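Local coordinates for tetratricopeptide TPR_2 repeat protein (Thermobaculum terrenum, PDB 5DJS), which joins tetratricopeptide repeats to a family 41 glycosyltransferase-like region of the GT-B clan and binds uridine-5'-diphosphate, at residues Met279-Gly284 / Thr298-Arg303. The protein carries 1 engineered substitution. Sequence-based numbering, arbitrary orientation.
Sequences MDYLVG and TERLVR
Four backbone hydrogen bonds join 279-284 and 298-303 in parallel register. R300 N donates to D280 O at 2.8 Å, nearly straight (171°) and in the carbonyl plane; L282 N then reaches R300 O from above its carbonyl plane. V302 N meets L282 O in plane, and the G284 N to V302 O bond, 2.9 Å long, is the most bent (139°). On one face Y281 and R300 run side by side, ring and guanidinium planes 80° apart, while CD1 of the Y281 ring meets V302 CG2 at 3.5 Å. On the other, L282 CD2 touches L301 CD2 at 3.8 Å. E299, its chain bent at chi2, crosses M279 obliquely, its CG 3.6 Å from M279 CG, and its CB packs on L282 CB at 3.8 Å. The carboxylate of buried E299 is hydrogen-bonded through OE1 to T273 OG1 and through OE2 to T274 OG1. The D280 side chain leaves the backbone away from 298-303; OD1 forms a salt bridge with R259 and OD2 accepts the Q264 backbone N-H. Helix 479-521 covers Y281, V283 and V302 through M515, L508 and A511. Strand 263-266 lies on the other side of 281-285, and 300-304 is outermost, so the pair closes one edge of the six-stranded parallel sheet of a Rossmann-like domain, as in GT-B folds.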
loop_
_atom_site.group_PDB
_atom_site.type_symbol
_atom_site.label_atom_id
_atom_site.label_comp_id
_atom_site.label_asym_id
_atom_site.label_seq_id
_atom_site.Cartn_x
_atom_site.Cartn_y
_atom_site.Cartn_z
ATOM N N MET A 279 -14.587 -12.344 -5.400
ATOM C CA MET A 279 -14.645 -10.882 -5.396
ATOM C C MET A 279 -15.461 -10.407 -6.603
ATOM O O MET A 279 -15.112 -10.666 -7.756
ATOM C CB MET A 279 -13.243 -10.288 -5.400
ATOM C CG MET A 279 -13.174 -8.841 -4.935
ATOM S SD MET A 279 -13.590 -8.567 -3.192
ATOM C CE MET A 279 -12.283 -9.458 -2.342
ATOM N N ASP A 280 -16.558 -9.712 -6.322
ATOM C CA ASP A 280 -17.523 -9.338 -7.355
ATOM C C ASP A 280 -17.073 -8.067 -8.032
ATOM O O ASP A 280 -17.053 -7.996 -9.258
ATOM C CB ASP A 280 -18.934 -9.134 -6.765
ATOM C CG ASP A 280 -19.425 -10.327 -5.937
ATOM O OD1 ASP A 280 -19.486 -11.454 -6.485
ATOM O OD2 ASP A 280 -19.758 -10.120 -4.739
ATOM N N TYR A 281 -16.713 -7.067 -7.223
ATOM C CA TYR A 281 -16.354 -5.726 -7.719
ATOM C C TYR A 281 -14.986 -5.224 -7.256
ATOM O O TYR A 281 -14.534 -5.536 -6.159
ATOM C CB TYR A 281 -17.429 -4.723 -7.298
ATOM C CG TYR A 281 -18.771 -5.055 -7.894
ATOM C CD1 TYR A 281 -19.081 -4.672 -9.198
ATOM C CD2 TYR A 281 -19.715 -5.779 -7.173
ATOM C CE1 TYR A 281 -20.307 -4.976 -9.761
ATOM C CE2 TYR A 281 -20.944 -6.096 -7.728
ATOM C CZ TYR A 281 -21.234 -5.689 -9.021
ATOM O OH TYR A 281 -22.445 -5.994 -9.575
ATOM N N LEU A 282 -14.337 -4.457 -8.123
ATOM C CA LEU A 282 -13.184 -3.649 -7.764
ATOM C C LEU A 282 -13.547 -2.192 -8.086
ATOM O O LEU A 282 -13.857 -1.879 -9.237
ATOM C CB LEU A 282 -11.963 -4.104 -8.560
ATOM C CG LEU A 282 -10.624 -3.428 -8.225
ATOM C CD1 LEU A 282 -9.445 -4.375 -8.428
ATOM C CD2 LEU A 282 -10.411 -2.163 -9.040
ATOM N N VAL A 283 -13.513 -1.317 -7.082
ATOM C CA VAL A 283 -13.873 0.116 -7.246
ATOM C C VAL A 283 -12.660 1.003 -7.619
ATOM O O VAL A 283 -11.818 1.315 -6.768
ATOM C CB VAL A 283 -14.531 0.674 -5.962
ATOM C CG1 VAL A 283 -14.878 2.147 -6.116
ATOM C CG2 VAL A 283 -15.780 -0.115 -5.618
ATOM N N GLY A 284 -12.599 1.410 -8.890
ATOM C CA GLY A 284 -11.547 2.301 -9.402
ATOM C C GLY A 284 -12.129 3.618 -9.893
ATOM O O GLY A 284 -13.025 4.193 -9.255
ATOM N N THR A 298 -10.800 -10.512 -12.627
ATOM C CA THR A 298 -11.942 -11.374 -12.294
ATOM C C THR A 298 -13.115 -10.540 -11.789
ATOM O O THR A 298 -14.263 -10.830 -12.100
ATOM C CB THR A 298 -11.599 -12.389 -11.198
ATOM O OG1 THR A 298 -11.001 -11.698 -10.094
ATOM C CG2 THR A 298 -10.665 -13.475 -11.735
ATOM N N GLU A 299 -12.810 -9.506 -11.014
ATOM C CA GLU A 299 -13.826 -8.582 -10.527
ATOM C C GLU A 299 -14.390 -7.760 -11.692
ATOM O O GLU A 299 -13.714 -7.582 -12.716
ATOM C CB GLU A 299 -13.245 -7.596 -9.495
ATOM C CG GLU A 299 -12.415 -8.198 -8.364
ATOM C CD GLU A 299 -10.913 -8.258 -8.652
ATOM O OE1 GLU A 299 -10.489 -8.133 -9.820
ATOM O OE2 GLU A 299 -10.149 -8.473 -7.706
ATOM N N ARG A 300 -15.614 -7.256 -11.534
ATOM C CA ARG A 300 -16.128 -6.235 -12.443
ATOM C C ARG A 300 -15.605 -4.883 -11.987
ATOM O O ARG A 300 -15.761 -4.508 -10.817
ATOM C CB ARG A 300 -17.651 -6.192 -12.464
ATOM C CG ARG A 300 -18.291 -7.119 -13.473
ATOM C CD ARG A 300 -19.776 -6.833 -13.550
ATOM N NE ARG A 300 -20.564 -8.064 -13.615
ATOM C CZ ARG A 300 -21.757 -8.257 -13.048
ATOM N NH1 ARG A 300 -22.356 -7.307 -12.325
ATOM N NH2 ARG A 300 -22.363 -9.432 -13.198
ATOM N N LEU A 301 -14.984 -4.158 -12.912
ATOM C CA LEU A 301 -14.440 -2.846 -12.610
ATOM C C LEU A 301 -15.580 -1.828 -12.494
ATOM O O LEU A 301 -16.478 -1.796 -13.336
ATOM C CB LEU A 301 -13.449 -2.422 -13.697
ATOM C CG LEU A 301 -12.192 -3.282 -13.840
ATOM C CD1 LEU A 301 -11.444 -2.901 -15.106
ATOM C CD2 LEU A 301 -11.275 -3.139 -12.638
ATOM N N VAL A 302 -15.542 -1.023 -11.436
ATOM C CA VAL A 302 -16.511 0.041 -11.205
ATOM C C VAL A 302 -15.750 1.350 -11.367
ATOM O O VAL A 302 -15.068 1.796 -10.443
ATOM C CB VAL A 302 -17.137 -0.074 -9.794
ATOM C CG1 VAL A 302 -18.018 1.120 -9.460
ATOM C CG2 VAL A 302 -17.937 -1.357 -9.671
ATOM N N ARG A 303 -15.858 1.947 -12.550
ATOM C CA ARG A 303 -15.123 3.166 -12.870
ATOM C C ARG A 303 -15.903 4.414 -12.444
ATOM O O ARG A 303 -16.655 4.988 -13.239
ATOM C CB ARG A 303 -14.832 3.230 -14.370
ATOM C CG ARG A 303 -14.052 2.058 -14.942
ATOM C CD ARG A 303 -14.107 2.079 -16.466
ATOM N NE ARG A 303 -12.952 1.415 -17.080
ATOM C CZ ARG A 303 -12.816 0.100 -17.260
ATOM N NH1 ARG A 303 -13.759 -0.761 -16.869
ATOM N NH2 ARG A 303 -11.720 -0.367 -17.845
#